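Local coordinates for ActII protein (Streptomyces coelicolor, PDB 2OPT), which acts as a TetR-like transcriptional repressor, probably binding DNA through a helix-turn-helix, and binds the antibiotic actinorhodin or its biosynthetic precursor (S)-DNPA, at residues R10-A15 with F58-T63; G73-Q78 with G211-A216; S85-F90 with L147-R152; D168-Y173 with P191-D196; L27-L32 with A41-H46. One frame throughout, in Å; residues are numbered along the deposited sequence.

Overall arrangement
From the N terminus, helix 8-22 opens the loop that contact 1 closes on the C-terminal part of helix 50-61. Contact 5 is nested inside this loop and joins helices 29-36 and 40-47, the predicted helix-turn-helix; it also touches contact 1, for Ile-11 packs on His-46. The C-terminal domain then begins a second, larger loop with helix 75-92, which contact 2 closes on helix 197-219. Within it lie contacts 3 and 4, one after the other: contact 3 brings helix 75-92 to helix 128-150, and contact 4 pairs helices 164-175 and 189-194. Met-89 of contact 3, in the conformer given, packs against Val-61 and Leu-62 of contact 1, near the domain junction.

Contact 1 (R10-A15 with F58-T63); sequences RIVVTA and FDIVLT
Ile-60, on the C-terminal part of helix 50-61, reaches across to Val-12 of helix 8-22 and supplies one whole side of this small apolar joint. Ile-60 CB already lies 3.9 Å from Val-12 CG1. From there the side chain forks. The shorter branch ends at Ile-60 CG2, which meets Val-12 CG1 at 3.8 Å. The longer branch runs through CG1 to Ile-60 CD1, and this methyl comes to 3.6 Å from Val-12 CG1 and lies 4.0 Å from Val-12 CB. A single methyl of the valine is thus held in the fork of the isoleucine. The first torsion of Ile-60, -148°, stands some 30° away from a staggered value, a modest cost that sets both branches against the same partner. The tip also grazes Val-13, with Ile-60 CD1 4.4 Å from Val-13 CG2, a looser touch on the exposed border of the contact. On the far side of helix 8-22, Thr-14 folds its hydroxyl back so that Thr-14 OG1 donates to Arg-10 O at 2.8 Å, while Thr-14 N reaches that same oxygen from the opposite face of the carbonyl. Ile-11 meanwhile packs on helix 40-47. Such a junction is characteristic of the TetR family, in which the helix following the helix-turn-helix leads from the DNA-binding domain to the C-terminal core and packs on the first helix.

Contact 2 (G73-Q78 with G211-A216); sequences GRWAEQ and GLLAGA
Trp-75 stands in the first turn of helix 75-92, just after the N-cap position of Arg-74, and faces the C-terminal part of helix 197-219 with its CA 9.8 Å from Leu-213 CA, a separation that leaves room for a large aromatic side chain. Both helices belong to the C-terminal domain of the TetR fold, the part that in this family generally carries ligand binding and dimerisation. The indole fills the gap between them. With CG anti to the backbone N (chi1 -174°), the ring is directed across the groove and its six-membered half leads. Leu-213 comes to it obliquely: Leu-213 CD2 lies 3.6 Å from Trp-75 CZ3 and 3.7 Å from Trp-75 CE3, and Leu-213 CG also closes on Trp-75 CZ3, at 3.7 Å. The two side chains run past each other in opposite directions, so the contact is made alongside rather than end to end. Leu-212 meets the ring at its edge, its CB 4.3 Å from Trp-75 CH2. Beyond this, Leu-212 packs on Leu-130 and Leu-138 of helix 128-150 and on Ile-207 of the second subunit, which places the contact beside the dimer interface. The five-membered half of the indole has a different task: Trp-75 NE1 is hydrogen-bonded to Leu-120 O of helix 108-123.

Contact 3 (S85-F90 with L147-R152); sequences SLRRMF and LEQSSR
Arg-87 and Gln-149 meet at their polar ends, the amide standing at the edge of the guanidinium and near its plane. The two side chains cross at about a right angle, with their flat groups turned 52° apart. Arg-87 NH2 lies 2.9 Å from the atom modelled as Gln-149 NE2; the amide is probably turned over, and turned back it may form a hydrogen bond. Arg-87 reaches it with a chain stretched out from CG to NE. In this part of the TetR-type C-terminal domain, helices 75-92 and 128-150 come together beside the start of helix 197-219, and that third helix holds the arginine: Asp-198 forms a salt bridge with Arg-87 NH2, and Ser-197 touches both Arg-87 and Gln-149. A leucine in place of the arginine would probably leave the carboxylate of Asp-198 without its charged mate. Further out, Glu-148 is salt-bridged to Arg-200, and Ser-151 OG donates back to Leu-147 O at 3.1 Å where helix 128-150 ends.

Contact 4 (D168-Y173 with P191-D196); sequences DQLHGY and PITSLD
Thr-193 presses against His-171 and Leu-170 at the point where the two backbones come closest, with the CA atoms of His-171 and Thr-193 only 5.6 Å apart. Such a close helix-to-helix approach is consistent with the small side chain of Thr-193 standing between the backbones. Its two branches part company. The methyl, Thr-193 CG2, is wedged 3.4 Å from His-171 CB and lies level with the imidazole, at its edge, 3.9 Å from His-171 ND1. The hydroxyl turns the other way, and Thr-193 OG1 sits 3.6 Å from Leu-170 CG. The same oxygen comes within 3.4 Å of His-171 N, but at an angle too poor for a hydrogen bond. Thr-193 pays for this fit with a first torsion of -93°, about 30° from a staggered value. The outer side is looser. There Ser-194 OG stays 4.5 Å from His-171 ND1 and is hydrogen-bonded instead to Gly-190 O within its own helix; Ser-194 is exposed, and the imidazole lies along the border of the contact. The pair belongs to the periphery of the all-helical C-terminal domain. Helix 164-175 packs against helix 189-194, with Ile-192 also on Leu-174 and Thr-193 on Ala-167; Leu-195 leans on helix 197-219, while Pro-191 and Ile-192 pack on Ala-132 of the second subunit.

Contact 5 (L27-L32 with A41-H46); sequences LSMRRL and ASLYAH
Leu-43 enters between Met-29 and Leu-32, and the apolar contacts across the two helices all converge on its branched end. Met-29 CE lies 3.8 Å from Leu-43 CD2 and nearly as close to CG; the methionine gets there by bending at chi2 and chi3, which brings its terminal methyl over the leucine. On the other branch, Leu-43 CD1 meets Leu-32 CD2 at 4.0 Å. Leu-43 CG stands anti to the backbone N (chi1 178°), which carries both methyls toward helix 29-36. One contact with the main chain adds to these, Leu-43 CD2 resting 3.5 Å from Met-29 O. Were Leu-43 cut back to an alanine, a gap would probably open between the helices, leaving the methyl of Met-29 and the tip of Leu-32 without this partner. No polar bond joins the two segments; polar groups are used within each or toward other helices. Ser-28 is the N-cap of helix 29-36, its OG accepting from Arg-31 N at 3.0 Å and 159°. In helix 40-47, His-46 ND1 donates to Ser-42 O at 2.9 Å, the oxygen lying in the imidazole plane. Arg-31 forms salt bridges with Glu-22 and Glu-35. Helices 29-36 and 40-47 form the predicted helix-turn-helix, whose second helix in TetR relatives reads DNA. The chemistry implies that their mutual setting rests here on apolar shape, while polar bonds secure single helices and, through Arg-31 and Glu-22, tie helix 29-36 to helix 8-22.

Contact 1 (R10-A15 with F58-T63)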
# COMPACT_ATOMS: atom_id res chain seq x y z
N ARG A 10 22.71 -17.19 13.08
CA ARG A 10 23.78 -16.20 13.37
C ARG A 10 23.90 -15.36 12.11
O ARG A 10 24.14 -14.17 12.12
CB ARG A 10 25.12 -16.92 13.64
CG ARG A 10 26.37 -16.04 13.53
CD ARG A 10 26.31 -14.84 14.46
NE ARG A 10 26.22 -15.26 15.87
CZ ARG A 10 25.66 -14.53 16.84
NH1 ARG A 10 25.64 -14.98 18.10
NH2 ARG A 10 25.13 -13.35 16.53
N ILE A 11 23.77 -16.03 11.00
CA ILE A 11 23.84 -15.33 9.74
C ILE A 11 22.73 -14.26 9.60
O ILE A 11 22.98 -13.15 9.15
CB ILE A 11 23.70 -16.33 8.55
CG1 ILE A 11 24.90 -17.33 8.45
CG2 ILE A 11 23.51 -15.55 7.16
CD1 ILE A 11 24.61 -18.56 7.38
N VAL A 12 21.50 -14.66 9.88
CA VAL A 12 20.35 -13.75 9.74
C VAL A 12 20.41 -12.60 10.71
O VAL A 12 20.05 -11.48 10.37
CB VAL A 12 19.00 -14.57 9.76
CG1 VAL A 12 17.79 -13.65 9.64
CG2 VAL A 12 19.01 -15.48 8.57
N VAL A 13 20.84 -12.87 11.94
CA VAL A 13 20.91 -11.85 12.90
C VAL A 13 21.94 -10.79 12.44
O VAL A 13 21.69 -9.62 12.58
CB VAL A 13 21.38 -12.46 14.26
CG1 VAL A 13 21.90 -11.34 15.27
CG2 VAL A 13 20.27 -13.27 14.90
N THR A 14 23.10 -11.24 11.94
CA THR A 14 24.14 -10.36 11.42
C THR A 14 23.60 -9.54 10.28
O THR A 14 23.82 -8.35 10.23
CB THR A 14 25.33 -11.24 10.94
OG1 THR A 14 25.85 -11.96 12.08
CG2 THR A 14 26.47 -10.40 10.33
N ALA A 15 22.88 -10.18 9.35
CA ALA A 15 22.26 -9.47 8.26
C ALA A 15 21.27 -8.37 8.69
O ALA A 15 21.30 -7.23 8.17
CB ALA A 15 21.55 -10.48 7.32
N PHE A 58 13.12 -11.10 6.81
CA PHE A 58 11.73 -10.76 7.02
C PHE A 58 11.08 -11.64 8.09
O PHE A 58 10.41 -11.12 8.98
CB PHE A 58 10.96 -10.82 5.68
CG PHE A 58 9.48 -10.44 5.78
CD1 PHE A 58 9.06 -9.42 6.62
CD2 PHE A 58 8.54 -11.08 4.98
CE1 PHE A 58 7.71 -9.06 6.70
CE2 PHE A 58 7.20 -10.73 5.03
CZ PHE A 58 6.78 -9.71 5.88
N ASP A 59 11.29 -12.96 8.03
CA ASP A 59 10.63 -13.80 9.02
C ASP A 59 11.17 -13.60 10.42
O ASP A 59 10.44 -13.69 11.41
CB ASP A 59 10.72 -15.27 8.65
CG ASP A 59 9.69 -16.07 9.40
OD1 ASP A 59 8.49 -15.89 9.10
OD2 ASP A 59 10.08 -16.76 10.38
N ILE A 60 12.46 -13.32 10.54
CA ILE A 60 13.02 -13.27 11.89
C ILE A 60 12.50 -12.13 12.78
O ILE A 60 12.38 -12.27 14.00
CB ILE A 60 14.55 -13.29 11.83
CG1 ILE A 60 15.07 -14.01 13.07
CG2 ILE A 60 15.15 -11.84 11.66
CD1 ILE A 60 16.51 -14.38 12.94
N VAL A 61 12.23 -10.97 12.18
CA VAL A 61 11.75 -9.80 12.93
C VAL A 61 10.25 -9.97 13.33
O VAL A 61 9.77 -9.30 14.22
CB VAL A 61 11.90 -8.52 12.05
CG1 VAL A 61 13.33 -8.22 11.85
CG2 VAL A 61 11.23 -8.71 10.63
N LEU A 62 9.52 -10.83 12.62
CA LEU A 62 8.10 -11.07 12.90
C LEU A 62 7.86 -11.71 14.25
O LEU A 62 6.74 -11.70 14.74
CB LEU A 62 7.50 -11.98 11.83
CG LEU A 62 7.36 -11.31 10.46
CD1 LEU A 62 6.65 -12.27 9.44
CD2 LEU A 62 6.53 -10.05 10.62
N THR A 63 8.92 -12.25 14.84
CA THR A 63 8.88 -12.66 16.21
C THR A 63 8.44 -11.51 17.07
O THR A 63 7.87 -11.73 18.13
CB THR A 63 10.27 -13.18 16.71
OG1 THR A 63 10.02 -14.00 17.85
CG2 THR A 63 11.20 -12.05 17.16

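Contact 2 (G73-Q78 with G211-A216)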
# COMPACT_ATOMS: atom_id res chain seq x y z
N GLY A 73 -15.15 -9.69 24.38
CA GLY A 73 -15.48 -8.32 24.72
C GLY A 73 -14.42 -7.27 24.50
O GLY A 73 -14.70 -6.09 24.69
N ARG A 74 -13.19 -7.68 24.11
CA ARG A 74 -12.15 -6.71 23.77
C ARG A 74 -11.70 -6.79 22.33
O ARG A 74 -10.56 -6.41 22.04
CB ARG A 74 -10.88 -6.85 24.63
CG ARG A 74 -11.04 -6.42 26.06
CD ARG A 74 -9.78 -5.79 26.65
NE ARG A 74 -8.52 -6.41 26.23
CZ ARG A 74 -7.55 -5.76 25.60
NH1 ARG A 74 -6.46 -6.41 25.28
NH2 ARG A 74 -7.64 -4.46 25.30
N TRP A 75 -12.54 -7.29 21.43
CA TRP A 75 -12.05 -7.61 20.08
C TRP A 75 -11.39 -6.42 19.39
O TRP A 75 -10.25 -6.50 18.95
CB TRP A 75 -13.19 -8.16 19.22
CG TRP A 75 -12.77 -8.67 17.86
CD1 TRP A 75 -12.25 -9.88 17.59
CD2 TRP A 75 -12.86 -7.97 16.59
NE1 TRP A 75 -11.99 -10.01 16.24
CE2 TRP A 75 -12.35 -8.85 15.60
CE3 TRP A 75 -13.29 -6.70 16.20
CZ2 TRP A 75 -12.29 -8.50 14.24
CZ3 TRP A 75 -13.21 -6.33 14.88
CH2 TRP A 75 -12.75 -7.25 13.88
N ALA A 76 -12.09 -5.30 19.34
CA ALA A 76 -11.65 -4.17 18.52
C ALA A 76 -10.30 -3.62 18.98
O ALA A 76 -9.45 -3.29 18.16
CB ALA A 76 -12.68 -3.08 18.53
N GLU A 77 -10.13 -3.47 20.29
CA GLU A 77 -8.90 -2.99 20.83
C GLU A 77 -7.75 -4.01 20.66
O GLU A 77 -6.62 -3.63 20.56
CB GLU A 77 -9.11 -2.58 22.29
CG GLU A 77 -10.08 -1.41 22.45
CD GLU A 77 -9.51 -0.07 21.91
OE1 GLU A 77 -8.42 0.35 22.38
OE2 GLU A 77 -10.16 0.57 21.05
N GLN A 78 -8.06 -5.31 20.64
CA GLN A 78 -7.02 -6.32 20.42
C GLN A 78 -6.49 -6.29 18.98
O GLN A 78 -5.31 -6.52 18.72
CB GLN A 78 -7.53 -7.72 20.76
CG GLN A 78 -7.57 -8.00 22.21
CD GLN A 78 -7.74 -9.47 22.52
OE1 GLN A 78 -8.70 -10.11 22.08
NE2 GLN A 78 -6.88 -9.98 23.37
N GLY A 211 -15.37 -0.85 9.83
CA GLY A 211 -15.95 -1.38 8.57
C GLY A 211 -16.00 -2.88 8.64
O GLY A 211 -16.90 -3.49 8.11
N LEU A 212 -15.01 -3.50 9.29
CA LEU A 212 -15.03 -4.95 9.54
C LEU A 212 -16.19 -5.38 10.45
O LEU A 212 -16.94 -6.31 10.11
CB LEU A 212 -13.68 -5.42 10.15
CG LEU A 212 -12.47 -5.45 9.20
CD1 LEU A 212 -11.17 -5.73 10.01
CD2 LEU A 212 -12.63 -6.46 8.08
N LEU A 213 -16.36 -4.68 11.58
CA LEU A 213 -17.49 -4.94 12.44
C LEU A 213 -18.80 -4.69 11.71
O LEU A 213 -19.77 -5.42 11.90
CB LEU A 213 -17.44 -4.04 13.66
CG LEU A 213 -16.38 -4.45 14.67
CD1 LEU A 213 -16.22 -3.38 15.72
CD2 LEU A 213 -16.76 -5.83 15.30
N ALA A 214 -18.84 -3.66 10.86
CA ALA A 214 -20.07 -3.36 10.12
C ALA A 214 -20.42 -4.51 9.22
O ALA A 214 -21.57 -4.87 9.11
CB ALA A 214 -19.94 -2.08 9.31
N GLY A 215 -19.42 -5.07 8.56
CA GLY A 215 -19.58 -6.20 7.67
C GLY A 215 -19.94 -7.49 8.39
O GLY A 215 -20.63 -8.34 7.82
N ALA A 216 -19.46 -7.67 9.63
CA ALA A 216 -19.77 -8.87 10.41
C ALA A 216 -21.20 -8.78 10.94
O ALA A 216 -21.90 -9.79 11.01
CB ALA A 216 -18.78 -9.05 11.57

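Contact 3 (S85-F90 with L147-R152)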
# COMPACT_ATOMS: atom_id res chain seq x y z
N SER A 85 1.50 -3.31 17.08
CA SER A 85 2.71 -4.16 17.22
C SER A 85 3.48 -4.35 15.91
O SER A 85 4.72 -4.29 15.86
CB SER A 85 2.31 -5.54 17.78
OG SER A 85 3.44 -6.25 18.31
N LEU A 86 2.76 -4.59 14.83
CA LEU A 86 3.35 -4.64 13.54
C LEU A 86 4.00 -3.33 13.15
O LEU A 86 5.11 -3.31 12.61
CB LEU A 86 2.25 -4.95 12.52
CG LEU A 86 2.76 -5.29 11.13
CD1 LEU A 86 3.76 -6.48 11.04
CD2 LEU A 86 1.56 -5.56 10.24
N ARG A 87 3.33 -2.22 13.44
CA ARG A 87 3.85 -0.91 13.12
C ARG A 87 5.13 -0.66 13.87
O ARG A 87 6.08 -0.11 13.33
CB ARG A 87 2.80 0.18 13.45
CG ARG A 87 3.31 1.61 13.23
CD ARG A 87 2.37 2.69 13.86
NE ARG A 87 2.71 4.07 13.42
CZ ARG A 87 2.51 5.14 14.16
NH1 ARG A 87 1.99 5.02 15.38
NH2 ARG A 87 2.85 6.31 13.71
N ARG A 88 5.15 -1.06 15.13
CA ARG A 88 6.31 -0.90 16.02
C ARG A 88 7.53 -1.56 15.39
O ARG A 88 8.62 -1.00 15.35
CB ARG A 88 5.94 -1.57 17.35
CG ARG A 88 6.90 -1.40 18.54
CD ARG A 88 6.18 -1.88 19.77
NE ARG A 88 5.05 -1.01 20.06
CZ ARG A 88 3.82 -1.42 20.33
NH1 ARG A 88 2.87 -0.51 20.55
NH2 ARG A 88 3.56 -2.72 20.46
N MET A 89 7.31 -2.78 14.88
CA MET A 89 8.37 -3.62 14.32
C MET A 89 9.01 -2.93 13.13
O MET A 89 10.20 -2.81 13.06
CB MET A 89 7.80 -4.99 13.91
CG MET A 89 8.81 -5.90 13.21
SD MET A 89 7.99 -7.16 12.21
CE MET A 89 7.39 -6.23 10.79
N PHE A 90 8.19 -2.50 12.17
CA PHE A 90 8.65 -1.70 11.01
C PHE A 90 9.44 -0.45 11.43
O PHE A 90 10.50 -0.17 10.89
CB PHE A 90 7.46 -1.28 10.17
CG PHE A 90 6.90 -2.42 9.32
CD1 PHE A 90 7.75 -3.18 8.53
CD2 PHE A 90 5.55 -2.73 9.34
CE1 PHE A 90 7.22 -4.24 7.73
CE2 PHE A 90 5.04 -3.78 8.56
CZ PHE A 90 5.88 -4.52 7.78
N LEU A 147 5.88 2.31 5.31
CA LEU A 147 6.78 2.59 4.22
C LEU A 147 6.89 4.09 4.10
O LEU A 147 7.96 4.63 3.84
CB LEU A 147 6.27 1.95 2.93
CG LEU A 147 7.06 1.92 1.63
CD1 LEU A 147 8.51 1.52 1.84
CD2 LEU A 147 6.37 0.94 0.66
N GLU A 148 5.78 4.76 4.37
CA GLU A 148 5.72 6.19 4.23
C GLU A 148 6.11 7.00 5.48
O GLU A 148 6.54 8.13 5.34
CB GLU A 148 4.34 6.57 3.72
CG GLU A 148 3.46 7.30 4.69
CD GLU A 148 2.70 8.35 3.96
OE1 GLU A 148 1.71 7.98 3.29
OE2 GLU A 148 3.12 9.54 4.02
N GLN A 149 5.96 6.44 6.68
CA GLN A 149 6.52 7.10 7.87
C GLN A 149 8.04 7.21 7.69
O GLN A 149 8.66 8.22 8.10
CB GLN A 149 6.13 6.39 9.19
CG GLN A 149 6.91 6.91 10.48
CD GLN A 149 6.08 6.90 11.78
OE1 GLN A 149 6.50 7.46 12.81
NE2 GLN A 149 4.93 6.26 11.74
N SER A 150 8.61 6.19 7.04
CA SER A 150 10.03 6.13 6.68
C SER A 150 10.38 6.96 5.44
O SER A 150 11.48 7.51 5.36
CB SER A 150 10.48 4.69 6.48
OG SER A 150 10.54 4.02 7.73
N SER A 151 9.46 7.05 4.47
CA SER A 151 9.65 7.90 3.29
C SER A 151 9.49 9.41 3.58
O SER A 151 9.36 10.22 2.65
CB SER A 151 8.71 7.47 2.15
OG SER A 151 9.20 6.31 1.50
N ARG A 152 9.49 9.76 4.87
CA ARG A 152 9.45 11.15 5.35
C ARG A 152 10.34 11.38 6.60
O ARG A 152 10.43 12.51 7.11
CB ARG A 152 7.99 11.59 5.61
CG ARG A 152 7.41 11.17 6.96
CD ARG A 152 5.99 10.61 6.83
NE ARG A 152 4.93 11.61 6.95
CZ ARG A 152 3.62 11.33 7.15
NH1 ARG A 152 3.18 10.07 7.26
NH2 ARG A 152 2.75 12.33 7.26

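Contact 4 (D168-Y173 with P191-D196)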
# COMPACT_ATOMS: atom_id res chain seq x y z
N ASP A 168 5.21 22.20 4.25
CA ASP A 168 4.93 23.65 4.36
C ASP A 168 4.90 24.35 2.99
O ASP A 168 4.33 25.43 2.85
CB ASP A 168 5.93 24.34 5.30
CG ASP A 168 5.65 24.07 6.78
OD1 ASP A 168 4.88 23.13 7.09
OD2 ASP A 168 6.22 24.79 7.63
N GLN A 169 5.55 23.72 2.01
CA GLN A 169 5.46 24.12 0.60
C GLN A 169 4.09 23.73 0.02
O GLN A 169 3.37 24.58 -0.51
CB GLN A 169 6.58 23.47 -0.22
CG GLN A 169 7.99 23.82 0.24
CD GLN A 169 8.65 24.89 -0.62
OE1 GLN A 169 8.19 25.20 -1.72
NE2 GLN A 169 9.76 25.45 -0.11
N LEU A 170 3.73 22.45 0.11
CA LEU A 170 2.42 21.97 -0.34
C LEU A 170 1.26 22.63 0.44
O LEU A 170 0.26 23.04 -0.16
CB LEU A 170 2.34 20.44 -0.26
CG LEU A 170 1.13 19.71 -0.86
CD1 LEU A 170 0.83 20.18 -2.28
CD2 LEU A 170 1.33 18.20 -0.81
N HIS A 171 1.42 22.76 1.75
CA HIS A 171 0.47 23.48 2.60
C HIS A 171 0.28 24.89 2.09
O HIS A 171 -0.83 25.40 2.00
CB HIS A 171 0.94 23.52 4.05
CG HIS A 171 -0.02 24.20 4.99
ND1 HIS A 171 -0.64 23.54 6.03
CD2 HIS A 171 -0.43 25.49 5.07
CE1 HIS A 171 -1.41 24.39 6.70
NE2 HIS A 171 -1.31 25.58 6.13
N GLY A 172 1.40 25.53 1.76
CA GLY A 172 1.41 26.92 1.35
C GLY A 172 0.91 27.10 -0.05
O GLY A 172 0.32 28.12 -0.38
N TYR A 173 1.14 26.11 -0.91
CA TYR A 173 0.50 26.12 -2.20
C TYR A 173 -1.02 26.04 -2.00
O TYR A 173 -1.75 26.92 -2.43
CB TYR A 173 0.98 24.97 -3.06
CG TYR A 173 0.40 25.00 -4.44
CD1 TYR A 173 0.66 26.06 -5.28
CD2 TYR A 173 -0.40 23.96 -4.92
CE1 TYR A 173 0.14 26.11 -6.55
CE2 TYR A 173 -0.92 23.99 -6.19
CZ TYR A 173 -0.65 25.07 -7.00
OH TYR A 173 -1.17 25.13 -8.28
N PRO A 191 -5.03 19.48 7.10
CA PRO A 191 -5.18 18.03 7.17
C PRO A 191 -4.56 17.31 5.96
O PRO A 191 -3.93 16.27 6.14
CB PRO A 191 -6.70 17.84 7.17
CG PRO A 191 -7.21 19.10 7.81
CD PRO A 191 -6.33 20.16 7.25
N ILE A 192 -4.73 17.86 4.76
CA ILE A 192 -4.28 17.17 3.57
C ILE A 192 -2.77 17.11 3.57
O ILE A 192 -2.17 16.18 3.07
CB ILE A 192 -4.78 17.86 2.27
CG1 ILE A 192 -6.31 17.83 2.23
CG2 ILE A 192 -4.17 17.20 1.05
CD1 ILE A 192 -6.93 18.66 1.05
N THR A 193 -2.16 18.09 4.23
CA THR A 193 -0.73 18.25 4.22
C THR A 193 -0.08 17.83 5.55
O THR A 193 1.02 17.28 5.57
CB THR A 193 -0.41 19.70 3.89
OG1 THR A 193 -0.23 19.83 2.48
CG2 THR A 193 0.82 20.16 4.61
N SER A 194 -0.79 18.11 6.64
CA SER A 194 -0.25 17.96 7.98
C SER A 194 -0.15 16.50 8.31
O SER A 194 0.95 15.99 8.46
CB SER A 194 -1.12 18.69 9.06
OG SER A 194 -1.23 20.11 8.84
N LEU A 195 -1.30 15.84 8.33
CA LEU A 195 -1.51 14.70 9.24
C LEU A 195 -0.26 13.99 9.80
O LEU A 195 0.49 13.33 9.06
CB LEU A 195 -2.59 13.72 8.71
CG LEU A 195 -4.00 14.17 9.13
CD1 LEU A 195 -5.04 13.08 8.97
CD2 LEU A 195 -4.02 14.75 10.59
N ASP A 196 -0.05 14.08 11.11
CA ASP A 196 1.06 13.34 11.66
C ASP A 196 0.79 11.87 11.53
O ASP A 196 -0.37 11.45 11.49
CB ASP A 196 1.38 13.75 13.09
CG ASP A 196 0.26 13.49 14.05
OD1 ASP A 196 -0.78 14.17 13.95
OD2 ASP A 196 0.44 12.63 14.93

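Contact 5 (L27-L32 with A41-H46)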
# COMPACT_ATOMS: atom_id res chain seq x y z
N LEU A 27 23.31 -4.15 2.29
CA LEU A 27 23.24 -5.58 2.59
C LEU A 27 23.40 -6.41 1.32
O LEU A 27 22.41 -6.74 0.67
CB LEU A 27 21.95 -5.94 3.33
CG LEU A 27 21.76 -7.42 3.70
CD1 LEU A 27 22.87 -7.91 4.56
CD2 LEU A 27 20.40 -7.62 4.39
N SER A 28 24.66 -6.73 0.96
CA SER A 28 24.99 -7.59 -0.16
C SER A 28 25.50 -8.87 0.44
O SER A 28 25.91 -8.89 1.59
CB SER A 28 26.08 -6.96 -1.03
OG SER A 28 27.26 -6.83 -0.29
N MET A 29 25.50 -9.95 -0.33
CA MET A 29 26.06 -11.25 0.19
C MET A 29 27.56 -11.12 0.53
O MET A 29 28.06 -11.68 1.53
CB MET A 29 25.81 -12.36 -0.84
CG MET A 29 24.32 -12.68 -0.98
SD MET A 29 23.38 -12.74 0.58
CE MET A 29 23.69 -14.42 1.10
N ARG A 30 28.25 -10.34 -0.27
CA ARG A 30 29.65 -10.09 -0.03
C ARG A 30 29.90 -9.37 1.30
O ARG A 30 30.81 -9.76 2.05
CB ARG A 30 30.27 -9.33 -1.19
CG ARG A 30 31.76 -9.29 -1.17
CD ARG A 30 32.28 -8.83 -2.53
NE ARG A 30 32.05 -9.85 -3.57
CZ ARG A 30 32.87 -10.87 -3.82
NH1 ARG A 30 32.57 -11.74 -4.79
NH2 ARG A 30 34.00 -11.02 -3.10
N ARG A 31 29.10 -8.34 1.58
CA ARG A 31 29.23 -7.59 2.82
C ARG A 31 28.94 -8.53 3.98
O ARG A 31 29.61 -8.50 5.02
CB ARG A 31 28.24 -6.43 2.84
CG ARG A 31 28.14 -5.70 4.24
CD ARG A 31 29.50 -5.22 4.74
NE ARG A 31 29.46 -4.69 6.11
CZ ARG A 31 28.92 -3.53 6.42
NH1 ARG A 31 28.33 -2.76 5.47
NH2 ARG A 31 28.94 -3.14 7.68
N LEU A 32 27.92 -9.37 3.79
CA LEU A 32 27.48 -10.29 4.82
C LEU A 32 28.56 -11.31 5.11
O LEU A 32 28.91 -11.55 6.28
CB LEU A 32 26.12 -10.94 4.42
CG LEU A 32 25.47 -11.92 5.41
CD1 LEU A 32 25.34 -11.37 6.90
CD2 LEU A 32 24.15 -12.39 4.87
N ALA A 41 30.98 -20.16 0.16
CA ALA A 41 30.31 -21.47 0.02
C ALA A 41 29.44 -21.74 1.23
O ALA A 41 28.29 -22.05 1.08
CB ALA A 41 31.33 -22.63 -0.20
N SER A 42 30.00 -21.61 2.43
CA SER A 42 29.30 -21.89 3.67
C SER A 42 28.14 -20.90 3.92
O SER A 42 27.12 -21.28 4.50
CB SER A 42 30.29 -21.93 4.83
OG SER A 42 30.90 -20.67 4.93
N LEU A 43 28.26 -19.66 3.43
CA LEU A 43 27.15 -18.70 3.47
C LEU A 43 26.04 -19.16 2.53
O LEU A 43 24.87 -19.24 2.90
CB LEU A 43 27.62 -17.29 3.07
CG LEU A 43 26.58 -16.18 3.01
CD1 LEU A 43 25.97 -15.96 4.36
CD2 LEU A 43 27.19 -14.88 2.51
N TYR A 44 26.40 -19.51 1.31
CA TYR A 44 25.38 -19.93 0.39
C TYR A 44 24.71 -21.29 0.76
O TYR A 44 23.50 -21.46 0.58
CB TYR A 44 25.91 -19.97 -1.04
CG TYR A 44 24.82 -20.34 -1.99
CD1 TYR A 44 24.43 -21.67 -2.14
CD2 TYR A 44 24.14 -19.36 -2.75
CE1 TYR A 44 23.42 -22.05 -3.02
CE2 TYR A 44 23.10 -19.74 -3.65
CZ TYR A 44 22.75 -21.09 -3.75
OH TYR A 44 21.75 -21.56 -4.59
N ALA A 45 25.49 -22.27 1.25
CA ALA A 45 24.90 -23.53 1.78
C ALA A 45 23.75 -23.25 2.78
O ALA A 45 22.75 -23.97 2.80
CB ALA A 45 25.96 -24.35 2.45
N HIS A 46 23.90 -22.19 3.58
CA HIS A 46 22.99 -21.88 4.68
C HIS A 46 21.82 -21.00 4.35
O HIS A 46 20.72 -21.17 4.93
CB HIS A 46 23.74 -21.22 5.86
CG HIS A 46 24.37 -22.21 6.79
ND1 HIS A 46 25.69 -22.57 6.70
CD2 HIS A 46 23.83 -22.96 7.77
CE1 HIS A 46 25.95 -23.51 7.60
NE2 HIS A 46 24.84 -23.75 8.26